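Local coordinates for listeriolysin O (Listeria monocytogenes, PDB 4CDB), which binds cholesterol-containing host membranes, changes conformation on a large scale and assembles into an oligomeric pore that lyses the cell, at residues Glu59-Val63 with Glu399-Asp403; Tyr376-Ile381 with Tyr431-Asn435; Ala436-Val441 with Asn462-Val466. All blocks are in the same frame, centred on the assembly; numbering follows the deposited sequence.

Interaction 1. Residues Glu59-Val63 with Glu399-Asp403; sequences EYIVV and EVNYD. With NA (sodium ion), chain I.
A single water wedged between two strands that are too far apart to pair backbones is the striking feature here. It hydrogen-bonds to Y60 OH (3.1 Å) and accepts from Y402 N (3.0 Å). With the backbones this far apart, the gap is crossed here by side chains and a water. Residues 59-63 and 399-402 are both extended; their axes approach to 9.7 Å and cross at +41°, roughly parallel in direction, with V62 and N401 the nearest pair at 9.2 Å between CA atoms. From 59-63, Y60 and V62, both with chi1 t, point toward the other strand. Y402 (chi1 m) points back, so that its CE2 lies at the edge of the Y60 ring, 4.3 Å from Y60 CE2. V62 CG2 packs 3.9 Å from Y402 CE2, and N401 OD1 comes within 3.1 Å of Y60 OH. Y402 OH also binds a sodium ion at 2.6 Å, a site completed by E408. As in other cholesterol-dependent cytolysins, the crossing lies where the elongated domain 2 meets the C-terminal beta sandwich. With only 177 Å² buried, the chemistry implies a junction joined by two tyrosines, a valine and one water rather than by a broad apolar core.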
ATOM      1  N   GLU A  59      -4.610 -29.339  -2.275  1.00 71.62           N
ATOM      2  CA  GLU A  59      -3.725 -28.562  -1.412  1.00 68.61           C
ATOM      3  C   GLU A  59      -4.140 -28.586   0.058  1.00 63.45           C
ATOM      4  O   GLU A  59      -5.277 -28.924   0.394  1.00 64.22           O
ATOM      5  CB  GLU A  59      -3.651 -27.110  -1.893  1.00 68.78           C
ATOM      6  CG  GLU A  59      -2.919 -26.914  -3.209  1.00 73.72           C
ATOM      7  CD  GLU A  59      -2.823 -25.452  -3.605  1.00 78.40           C
ATOM      8  OE1 GLU A  59      -3.703 -24.662  -3.201  1.00 76.93           O
ATOM      9  OE2 GLU A  59      -1.864 -25.094  -4.320  1.00 81.64           O
ATOM     10  N   TYR A  60      -3.198 -28.224   0.925  1.00 57.53           N
ATOM     11  CA  TYR A  60      -3.480 -28.007   2.338  1.00 53.04           C
ATOM     12  C   TYR A  60      -3.117 -26.569   2.678  1.00 52.33           C
ATOM     13  O   TYR A  60      -1.992 -26.129   2.418  1.00 47.04           O
ATOM     14  CB  TYR A  60      -2.675 -28.968   3.211  1.00 44.22           C
ATOM     15  CG  TYR A  60      -3.093 -28.958   4.665  1.00 48.68           C
ATOM     16  CD1 TYR A  60      -4.154 -29.738   5.103  1.00 52.04           C
ATOM     17  CD2 TYR A  60      -2.429 -28.169   5.597  1.00 45.83           C
ATOM     18  CE1 TYR A  60      -4.545 -29.735   6.428  1.00 54.63           C
ATOM     19  CE2 TYR A  60      -2.812 -28.161   6.926  1.00 43.53           C
ATOM     20  CZ  TYR A  60      -3.871 -28.946   7.335  1.00 51.91           C
ATOM     21  OH  TYR A  60      -4.257 -28.942   8.657  1.00 54.39           O
ATOM     22  N   ILE A  61      -4.067 -25.836   3.253  1.00 54.03           N
ATOM     23  CA  ILE A  61      -3.883 -24.410   3.501  1.00 52.00           C
ATOM     24  C   ILE A  61      -3.674 -24.097   4.982  1.00 50.47           C
ATOM     25  O   ILE A  61      -4.486 -24.475   5.830  1.00 52.79           O
ATOM     26  CB  ILE A  61      -5.082 -23.583   2.986  1.00 55.19           C
ATOM     27  CG1 ILE A  61      -5.370 -23.910   1.519  1.00 55.51           C
ATOM     28  CG2 ILE A  61      -4.817 -22.093   3.163  1.00 53.31           C
ATOM     29  CD1 ILE A  61      -4.245 -23.540   0.575  1.00 55.16           C
ATOM     30  N   VAL A  62      -2.581 -23.401   5.282  1.00 42.04           N
ATOM     31  CA  VAL A  62      -2.319 -22.932   6.636  1.00 44.49           C
ATOM     32  C   VAL A  62      -2.496 -21.412   6.705  1.00 48.23           C
ATOM     33  O   VAL A  62      -1.852 -20.671   5.963  1.00 47.25           O
ATOM     34  CB  VAL A  62      -0.896 -23.315   7.105  1.00 41.95           C
ATOM     35  CG1 VAL A  62      -0.646 -22.784   8.502  1.00 38.65           C
ATOM     36  CG2 VAL A  62      -0.703 -24.832   7.068  1.00 42.25           C
ATOM     37  N   VAL A  63      -3.380 -20.949   7.585  1.00 47.65           N
ATOM     38  CA  VAL A  63      -3.649 -19.519   7.706  1.00 47.23           C
ATOM     39  C   VAL A  63      -3.192 -18.974   9.056  1.00 48.19           C
ATOM     40  O   VAL A  63      -3.665 -19.418  10.104  1.00 49.87           O
ATOM     41  CB  VAL A  63      -5.152 -19.206   7.518  1.00 47.05           C
ATOM     42  CG1 VAL A  63      -5.411 -17.714   7.694  1.00 47.50           C
ATOM     43  CG2 VAL A  63      -5.630 -19.682   6.152  1.00 42.15           C
ATOM     44  N   GLU A 399       1.754 -36.347   9.576  1.00 56.21           N
ATOM     45  CA  GLU A 399       0.779 -35.367   9.107  1.00 57.66           C
ATOM     46  C   GLU A 399       0.521 -34.328  10.195  1.00 60.24           C
ATOM     47  O   GLU A 399       0.121 -34.667  11.308  1.00 60.72           O
ATOM     48  CB  GLU A 399      -0.523 -36.051   8.686  1.00 58.81           C
ATOM     49  CG  GLU A 399      -0.375 -36.964   7.479  1.00 62.99           C
ATOM     50  CD  GLU A 399      -1.691 -37.575   7.040  1.00 67.78           C
ATOM     51  OE1 GLU A 399      -2.745 -37.148   7.553  1.00 69.51           O
ATOM     52  OE2 GLU A 399      -1.668 -38.484   6.184  1.00 69.17           O
ATOM     53  N   VAL A 400       0.761 -33.062   9.869  1.00 58.04           N
ATOM     54  CA  VAL A 400       0.668 -31.995  10.857  1.00 59.61           C
ATOM     55  C   VAL A 400      -0.639 -31.213  10.755  1.00 55.54           C
ATOM     56  O   VAL A 400      -0.939 -30.620   9.718  1.00 51.88           O
ATOM     57  CB  VAL A 400       1.857 -31.023  10.739  1.00 63.52           C
ATOM     58  CG1 VAL A 400       1.653 -29.817  11.642  1.00 64.90           C
ATOM     59  CG2 VAL A 400       3.154 -31.737  11.080  1.00 64.82           C
ATOM     60  N   ASN A 401      -1.410 -31.224  11.838  1.00 56.27           N
ATOM     61  CA  ASN A 401      -2.639 -30.442  11.923  1.00 59.22           C
ATOM     62  C   ASN A 401      -2.606 -29.472  13.100  1.00 53.60           C
ATOM     63  O   ASN A 401      -1.588 -29.349  13.780  1.00 48.76           O
ATOM     64  CB  ASN A 401      -3.861 -31.358  12.015  1.00 62.97           C
ATOM     65  CG  ASN A 401      -4.072 -32.172  10.755  1.00 67.01           C
ATOM     66  OD1 ASN A 401      -4.753 -31.735   9.827  1.00 68.23           O
ATOM     67  ND2 ASN A 401      -3.482 -33.360  10.715  1.00 69.04           N
ATOM     68  N   TYR A 402      -3.720 -28.787  13.338  1.00 52.26           N
ATOM     69  CA  TYR A 402      -3.764 -27.760  14.374  1.00 46.97           C
ATOM     70  C   TYR A 402      -5.011 -27.871  15.245  1.00 46.87           C
ATOM     71  O   TYR A 402      -6.124 -27.991  14.736  1.00 50.04           O
ATOM     72  CB  TYR A 402      -3.679 -26.365  13.745  1.00 46.69           C
ATOM     73  CG  TYR A 402      -2.489 -26.190  12.829  1.00 44.95           C
ATOM     74  CD1 TYR A 402      -1.254 -25.794  13.328  1.00 45.02           C
ATOM     75  CD2 TYR A 402      -2.595 -26.432  11.465  1.00 45.11           C
ATOM     76  CE1 TYR A 402      -0.160 -25.640  12.492  1.00 48.21           C
ATOM     77  CE2 TYR A 402      -1.508 -26.281  10.623  1.00 46.05           C
ATOM     78  CZ  TYR A 402      -0.293 -25.885  11.142  1.00 49.83           C
ATOM     79  OH  TYR A 402       0.791 -25.734  10.305  1.00 55.23           O
ATOM     80  N   ASP A 403      -4.814 -27.834  16.560  1.00 46.52           N
ATOM     81  CA  ASP A 403      -5.930 -27.816  17.500  1.00 51.23           C
ATOM     82  C   ASP A 403      -6.677 -26.478  17.414  1.00 49.37           C
ATOM     83  O   ASP A 403      -6.171 -25.528  16.813  1.00 43.57           O
ATOM     84  CB  ASP A 403      -5.442 -28.119  18.929  1.00 63.10           C
ATOM     85  CG  ASP A 403      -4.446 -27.094  19.452  1.00 73.48           C
ATOM     86  OD1 ASP A 403      -4.235 -26.054  18.797  1.00 75.34           O
ATOM     87  OD2 ASP A 403      -3.879 -27.328  20.540  1.00 77.97           O
TER
HETATM   88 NA    NA I1534       3.345 -25.825  10.562  1.00 93.23          NA
HETATM   89  O   HOH W   1      -5.807 -28.237  11.289  1.00 50.53           O

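Interaction 2. Residues Tyr376-Ile381 with Tyr431-Asn435; sequences YTDGKI and YLPGN
Two backbone hydrogen bonds anchor this antiparallel pairing: G379 N donates to L432 O (3.0 Å, nearly linear at 174°) and L432 N to G379 O (2.7 Å). They make G379-L432 a hydrogen-bonded pair, with CA atoms 5.1 Å apart, followed by K380-Y431 as a non-hydrogen-bonded pair at 4.8 Å. D378 swings its carboxylate (chi1 m) across the gap, so that OD1 lies 2.7 Å from G434 N while OD2 forms a salt bridge with K55. Past P433 the backbone leaves the extended form, G434 adopting -63/-32 and packing closely: its CA makes a CH...O contact of 3.4 Å with Y376 O, where a beta carbon would clash. Further out, K380 and Y431 extend along the same face, K380 NZ lying 3.7 Å from Y431 OH, and I381 CD1 meets L432 CD1 at 3.7 Å on the buried side. Here the long strand 362-385 pairs with strand 426-432 as it runs into the C-terminal beta sandwich characteristic of cholesterol-dependent cytolysins.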
ATOM      1  N   TYR A 376       0.241 -25.965   0.657  1.00 55.00           N
ATOM      2  CA  TYR A 376       1.028 -27.183   0.498  1.00 54.04           C
ATOM      3  C   TYR A 376       0.338 -28.147  -0.463  1.00 51.31           C
ATOM      4  O   TYR A 376      -0.756 -28.637  -0.181  1.00 50.37           O
ATOM      5  CB  TYR A 376       1.258 -27.854   1.854  1.00 51.95           C
ATOM      6  CG  TYR A 376       2.059 -27.018   2.828  1.00 54.07           C
ATOM      7  CD1 TYR A 376       1.434 -26.100   3.664  1.00 56.90           C
ATOM      8  CD2 TYR A 376       3.439 -27.150   2.916  1.00 52.26           C
ATOM      9  CE1 TYR A 376       2.162 -25.335   4.557  1.00 53.20           C
ATOM     10  CE2 TYR A 376       4.174 -26.389   3.807  1.00 56.41           C
ATOM     11  CZ  TYR A 376       3.529 -25.483   4.624  1.00 55.45           C
ATOM     12  OH  TYR A 376       4.253 -24.722   5.513  1.00 60.62           O
ATOM     13  N   THR A 377       0.981 -28.416  -1.595  1.00 47.48           N
ATOM     14  CA  THR A 377       0.400 -29.277  -2.622  1.00 56.73           C
ATOM     15  C   THR A 377       0.502 -30.754  -2.240  1.00 53.90           C
ATOM     16  O   THR A 377       1.499 -31.184  -1.658  1.00 49.02           O
ATOM     17  CB  THR A 377       1.081 -29.061  -3.990  1.00 61.34           C
ATOM     18  OG1 THR A 377       1.219 -27.657  -4.241  1.00 66.09           O
ATOM     19  CG2 THR A 377       0.263 -29.696  -5.108  1.00 61.53           C
ATOM     20  N   ASP A 378      -0.535 -31.523  -2.568  1.00 55.02           N
ATOM     21  CA  ASP A 378      -0.538 -32.964  -2.328  1.00 56.23           C
ATOM     22  C   ASP A 378       0.538 -33.644  -3.165  1.00 55.00           C
ATOM     23  O   ASP A 378       1.075 -33.048  -4.099  1.00 54.69           O
ATOM     24  CB  ASP A 378      -1.904 -33.569  -2.660  1.00 60.12           C
ATOM     25  CG  ASP A 378      -2.989 -33.125  -1.701  1.00 68.21           C
ATOM     26  OD1 ASP A 378      -2.649 -32.671  -0.588  1.00 72.98           O
ATOM     27  OD2 ASP A 378      -4.180 -33.237  -2.056  1.00 70.44           O
ATOM     28  N   GLY A 379       0.844 -34.893  -2.831  1.00 47.99           N
ATOM     29  CA  GLY A 379       1.859 -35.645  -3.546  1.00 43.88           C
ATOM     30  C   GLY A 379       1.619 -37.143  -3.535  1.00 48.25           C
ATOM     31  O   GLY A 379       0.840 -37.653  -2.727  1.00 50.98           O
ATOM     32  N   LYS A 380       2.293 -37.850  -4.435  1.00 47.37           N
ATOM     33  CA  LYS A 380       2.144 -39.295  -4.541  1.00 46.46           C
ATOM     34  C   LYS A 380       3.493 -39.993  -4.419  1.00 45.83           C
ATOM     35  O   LYS A 380       4.518 -39.466  -4.858  1.00 46.95           O
ATOM     36  CB  LYS A 380       1.487 -39.671  -5.873  1.00 44.55           C
ATOM     37  CG  LYS A 380       0.077 -39.124  -6.056  1.00 46.55           C
ATOM     38  CD  LYS A 380      -0.474 -39.456  -7.437  1.00 45.11           C
ATOM     39  CE  LYS A 380      -0.476 -40.955  -7.678  1.00 44.43           C
ATOM     40  NZ  LYS A 380      -1.010 -41.307  -9.022  1.00 49.19           N
ATOM     41  N   ILE A 381       3.489 -41.173  -3.807  1.00 41.81           N
ATOM     42  CA  ILE A 381       4.655 -42.045  -3.830  1.00 41.30           C
ATOM     43  C   ILE A 381       4.332 -43.264  -4.684  1.00 42.07           C
ATOM     44  O   ILE A 381       3.450 -44.055  -4.345  1.00 46.10           O
ATOM     45  CB  ILE A 381       5.075 -42.492  -2.423  1.00 41.01           C
ATOM     46  CG1 ILE A 381       5.367 -41.278  -1.544  1.00 42.32           C
ATOM     47  CG2 ILE A 381       6.302 -43.389  -2.492  1.00 35.73           C
ATOM     48  CD1 ILE A 381       5.886 -41.639  -0.170  1.00 44.07           C
ATOM     49  N   TYR A 431      -1.065 -41.970  -1.604  1.00 48.09           N
ATOM     50  CA  TYR A 431      -1.552 -40.603  -1.752  1.00 49.54           C
ATOM     51  C   TYR A 431      -1.305 -39.785  -0.490  1.00 48.82           C
ATOM     52  O   TYR A 431      -1.949 -40.000   0.538  1.00 55.74           O
ATOM     53  CB  TYR A 431      -3.036 -40.595  -2.130  1.00 50.56           C
ATOM     54  CG  TYR A 431      -3.311 -41.110  -3.527  1.00 54.24           C
ATOM     55  CD1 TYR A 431      -3.354 -42.473  -3.792  1.00 55.61           C
ATOM     56  CD2 TYR A 431      -3.523 -40.232  -4.582  1.00 57.13           C
ATOM     57  CE1 TYR A 431      -3.601 -42.948  -5.068  1.00 54.70           C
ATOM     58  CE2 TYR A 431      -3.771 -40.697  -5.862  1.00 57.96           C
ATOM     59  CZ  TYR A 431      -3.809 -42.055  -6.100  1.00 59.04           C
ATOM     60  OH  TYR A 431      -4.057 -42.515  -7.372  1.00 64.84           O
ATOM     61  N   LEU A 432      -0.365 -38.850  -0.578  1.00 44.44           N
ATOM     62  CA  LEU A 432       0.004 -38.018   0.562  1.00 43.42           C
ATOM     63  C   LEU A 432      -0.684 -36.658   0.509  1.00 46.28           C
ATOM     64  O   LEU A 432      -0.635 -35.970  -0.513  1.00 43.64           O
ATOM     65  CB  LEU A 432       1.522 -37.829   0.618  1.00 40.79           C
ATOM     66  CG  LEU A 432       2.367 -39.102   0.700  1.00 45.21           C
ATOM     67  CD1 LEU A 432       3.846 -38.758   0.759  1.00 43.48           C
ATOM     68  CD2 LEU A 432       1.961 -39.938   1.898  1.00 45.70           C
ATOM     69  N   PRO A 433      -1.328 -36.266   1.618  1.00 50.32           N
ATOM     70  CA  PRO A 433      -1.946 -34.941   1.731  1.00 48.21           C
ATOM     71  C   PRO A 433      -0.881 -33.853   1.838  1.00 44.87           C
ATOM     72  O   PRO A 433       0.289 -34.171   2.060  1.00 42.78           O
ATOM     73  CB  PRO A 433      -2.740 -35.038   3.036  1.00 47.49           C
ATOM     74  CG  PRO A 433      -2.020 -36.069   3.838  1.00 50.91           C
ATOM     75  CD  PRO A 433      -1.508 -37.069   2.840  1.00 48.41           C
ATOM     76  N   GLY A 434      -1.282 -32.595   1.681  1.00 44.70           N
ATOM     77  CA  GLY A 434      -0.342 -31.487   1.678  1.00 30.54           C
ATOM     78  C   GLY A 434       0.404 -31.301   2.985  1.00 34.05           C
ATOM     79  O   GLY A 434       1.559 -30.873   2.994  1.00 35.19           O
ATOM     80  N   ASN A 435      -0.252 -31.632   4.093  1.00 39.64           N
ATOM     81  CA  ASN A 435       0.340 -31.444   5.413  1.00 48.02           C
ATOM     82  C   ASN A 435       1.246 -32.597   5.841  1.00 48.27           C
ATOM     83  O   ASN A 435       1.513 -32.778   7.030  1.00 49.64           O
ATOM     84  CB  ASN A 435      -0.751 -31.211   6.464  1.00 49.67           C
ATOM     85  CG  ASN A 435      -1.791 -32.320   6.485  1.00 52.12           C
ATOM     86  OD1 ASN A 435      -2.149 -32.871   5.443  1.00 49.68           O
ATOM     87  ND2 ASN A 435      -2.280 -32.650   7.674  1.00 54.55           N
TER

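Interaction 3. Residues Ala436-Val441 with Asn462-Val466; sequences ARNINV and NLPLV
Side-chain choice and backbone irregularity go together at the end of this hairpin. I439 and L463 form an antiparallel hydrogen-bonded pair (CA-CA 4.6 Å), with I439 N donating to L463 O (2.9 Å) and L463 N to I439 O (2.8 Å). N462 and L463 both face I439 in a G1 beta bulge, N462 taking the left-handed conformation (56/46) usual for its first position. N440, with chi1 m, turns OD1 onto N462 N (2.9 Å, 166°), a side chain thus satisfying a bulge amide. I439 (m, chi2 81°) sets CB 4.0 Å from L463 CB and CD1 4.2 Å from L465 CB. L463 (m, t) extends CD1 to within 4.1 Å of V441 CG2. Beyond P464, L465 (t, p) points toward 436-441, its CB 3.5 Å from A436 O and its CD2 4.4 Å from A436 CB. Around the pair, A436 and I439 rest on W397 of strand 391-402, while I439 and L465 touch L432 of strand 426-432, and V441 and L463 reach strand 468-475.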
ATOM      1  N   ALA A 436       1.721 -33.373   4.871  1.00 46.18           N
ATOM      2  CA  ALA A 436       2.601 -34.499   5.165  1.00 45.09           C
ATOM      3  C   ALA A 436       4.071 -34.117   5.025  1.00 43.72           C
ATOM      4  O   ALA A 436       4.469 -33.489   4.042  1.00 46.05           O
ATOM      5  CB  ALA A 436       2.275 -35.680   4.264  1.00 45.37           C
ATOM      6  N   ARG A 437       4.875 -34.498   6.013  1.00 44.18           N
ATOM      7  CA  ARG A 437       6.315 -34.270   5.950  1.00 50.31           C
ATOM      8  C   ARG A 437       7.102 -35.420   6.572  1.00 45.76           C
ATOM      9  O   ARG A 437       6.522 -36.330   7.165  1.00 42.22           O
ATOM     10  CB  ARG A 437       6.686 -32.939   6.612  1.00 58.69           C
ATOM     11  CG  ARG A 437       6.287 -32.817   8.075  1.00 66.83           C
ATOM     12  CD  ARG A 437       6.666 -31.447   8.623  1.00 73.22           C
ATOM     13  NE  ARG A 437       6.176 -31.228   9.982  1.00 81.00           N
ATOM     14  CZ  ARG A 437       6.909 -31.373  11.081  1.00 84.38           C
ATOM     15  NH1 ARG A 437       8.180 -31.738  10.994  1.00 84.15           N
ATOM     16  NH2 ARG A 437       6.368 -31.150  12.272  1.00 85.31           N
ATOM     17  N   ASN A 438       8.424 -35.368   6.424  1.00 42.23           N
ATOM     18  CA  ASN A 438       9.313 -36.407   6.936  1.00 47.61           C
ATOM     19  C   ASN A 438       8.954 -37.794   6.416  1.00 42.87           C
ATOM     20  O   ASN A 438       8.639 -38.701   7.188  1.00 37.39           O
ATOM     21  CB  ASN A 438       9.344 -36.390   8.466  1.00 57.67           C
ATOM     22  CG  ASN A 438      10.029 -35.157   9.017  1.00 70.61           C
ATOM     23  OD1 ASN A 438      11.022 -34.688   8.461  1.00 76.44           O
ATOM     24  ND2 ASN A 438       9.500 -34.623  10.111  1.00 72.75           N
ATOM     25  N   ILE A 439       9.001 -37.945   5.097  1.00 45.18           N
ATOM     26  CA  ILE A 439       8.678 -39.211   4.458  1.00 47.78           C
ATOM     27  C   ILE A 439       9.836 -40.195   4.592  1.00 43.59           C
ATOM     28  O   ILE A 439      10.979 -39.875   4.260  1.00 38.39           O
ATOM     29  CB  ILE A 439       8.312 -39.020   2.968  1.00 48.44           C
ATOM     30  CG1 ILE A 439       6.879 -38.506   2.829  1.00 51.43           C
ATOM     31  CG2 ILE A 439       8.458 -40.322   2.205  1.00 45.22           C
ATOM     32  CD1 ILE A 439       6.727 -37.017   3.036  1.00 52.79           C
ATOM     33  N   ASN A 440       9.533 -41.388   5.097  1.00 41.88           N
ATOM     34  CA  ASN A 440      10.526 -42.446   5.224  1.00 40.91           C
ATOM     35  C   ASN A 440      10.225 -43.602   4.274  1.00 37.39           C
ATOM     36  O   ASN A 440       9.122 -44.146   4.276  1.00 35.57           O
ATOM     37  CB  ASN A 440      10.581 -42.955   6.664  1.00 41.00           C
ATOM     38  CG  ASN A 440      10.885 -41.853   7.660  1.00 46.09           C
ATOM     39  OD1 ASN A 440      11.787 -41.043   7.451  1.00 44.98           O
ATOM     40  ND2 ASN A 440      10.124 -41.812   8.747  1.00 48.86           N
ATOM     41  N   VAL A 441      11.208 -43.971   3.461  1.00 33.95           N
ATOM     42  CA  VAL A 441      11.033 -45.060   2.510  1.00 33.85           C
ATOM     43  C   VAL A 441      12.049 -46.166   2.763  1.00 37.32           C
ATOM     44  O   VAL A 441      13.255 -45.950   2.638  1.00 34.55           O
ATOM     45  CB  VAL A 441      11.169 -44.563   1.062  1.00 36.17           C
ATOM     46  CG1 VAL A 441      11.105 -45.733   0.087  1.00 37.12           C
ATOM     47  CG2 VAL A 441      10.086 -43.544   0.755  1.00 32.17           C
ATOM     48  N   ASN A 462      13.364 -38.974   6.250  1.00 57.74           N
ATOM     49  CA  ASN A 462      13.116 -37.535   6.303  1.00 61.70           C
ATOM     50  C   ASN A 462      13.100 -36.879   4.924  1.00 60.73           C
ATOM     51  O   ASN A 462      13.711 -35.831   4.715  1.00 61.23           O
ATOM     52  CB  ASN A 462      14.140 -36.850   7.210  1.00 66.12           C
ATOM     53  CG  ASN A 462      14.251 -37.516   8.568  1.00 68.55           C
ATOM     54  OD1 ASN A 462      13.251 -37.943   9.145  1.00 66.97           O
ATOM     55  ND2 ASN A 462      15.471 -37.614   9.083  1.00 69.36           N
ATOM     56  N   LEU A 463      12.399 -37.510   3.988  1.00 57.44           N
ATOM     57  CA  LEU A 463      12.304 -37.006   2.624  1.00 52.65           C
ATOM     58  C   LEU A 463      11.205 -35.955   2.512  1.00 50.64           C
ATOM     59  O   LEU A 463      10.175 -36.054   3.182  1.00 49.68           O
ATOM     60  CB  LEU A 463      12.040 -38.155   1.648  1.00 52.78           C
ATOM     61  CG  LEU A 463      13.114 -39.241   1.571  1.00 57.42           C
ATOM     62  CD1 LEU A 463      12.681 -40.364   0.640  1.00 56.96           C
ATOM     63  CD2 LEU A 463      14.438 -38.649   1.119  1.00 58.60           C
ATOM     64  N   PRO A 464      11.424 -34.938   1.665  1.00 49.67           N
ATOM     65  CA  PRO A 464      10.427 -33.882   1.471  1.00 48.58           C
ATOM     66  C   PRO A 464       9.236 -34.388   0.671  1.00 48.89           C
ATOM     67  O   PRO A 464       9.364 -35.354  -0.080  1.00 52.73           O
ATOM     68  CB  PRO A 464      11.189 -32.838   0.654  1.00 46.94           C
ATOM     69  CG  PRO A 464      12.190 -33.634  -0.114  1.00 47.51           C
ATOM     70  CD  PRO A 464      12.623 -34.722   0.833  1.00 49.42           C
ATOM     71  N   LEU A 465       8.088 -33.739   0.836  1.00 48.75           N
ATOM     72  CA  LEU A 465       6.906 -34.085   0.058  1.00 49.84           C
ATOM     73  C   LEU A 465       6.987 -33.471  -1.337  1.00 52.15           C
ATOM     74  O   LEU A 465       7.038 -32.250  -1.482  1.00 56.29           O
ATOM     75  CB  LEU A 465       5.637 -33.606   0.768  1.00 48.59           C
ATOM     76  CG  LEU A 465       4.335 -33.762  -0.021  1.00 51.43           C
ATOM     77  CD1 LEU A 465       4.088 -35.226  -0.351  1.00 53.01           C
ATOM     78  CD2 LEU A 465       3.159 -33.166   0.741  1.00 50.32           C
ATOM     79  N   VAL A 466       7.005 -34.323  -2.358  1.00 46.84           N
ATOM     80  CA  VAL A 466       7.025 -33.865  -3.744  1.00 41.63           C
ATOM     81  C   VAL A 466       5.760 -34.302  -4.475  1.00 44.46           C
ATOM     82  O   VAL A 466       4.951 -35.049  -3.929  1.00 48.34           O
ATOM     83  CB  VAL A 466       8.257 -34.394  -4.498  1.00 46.65           C
ATOM     84  CG1 VAL A 466       9.526 -33.836  -3.879  1.00 47.76           C
ATOM     85  CG2 VAL A 466       8.274 -35.917  -4.488  1.00 40.77           C
TER

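In the fold
From the N terminus, strand 59-74 opens interaction 1, which waits 336 residues for its partner at 399-403. Before it closes, strand 362-385 supplies the first half of interaction 2, completed only at 431-435, so these two loops cross. They are also coupled directly: Y60 N probably donates to Y376 O (2.7 Å), and V400 N to N435 O (3.0 Å). Interaction 3 starts at the very next residue, A436, and is the local closure of a hairpin, in series with both others. L465 CD2 packs 3.3 Å from P433 O, joining it to interaction 2. Together they tie the sheet holding strands 59-74, 362-385 and 426-432 to the four-stranded sheet holding 391-402, 436-449 and 452-463.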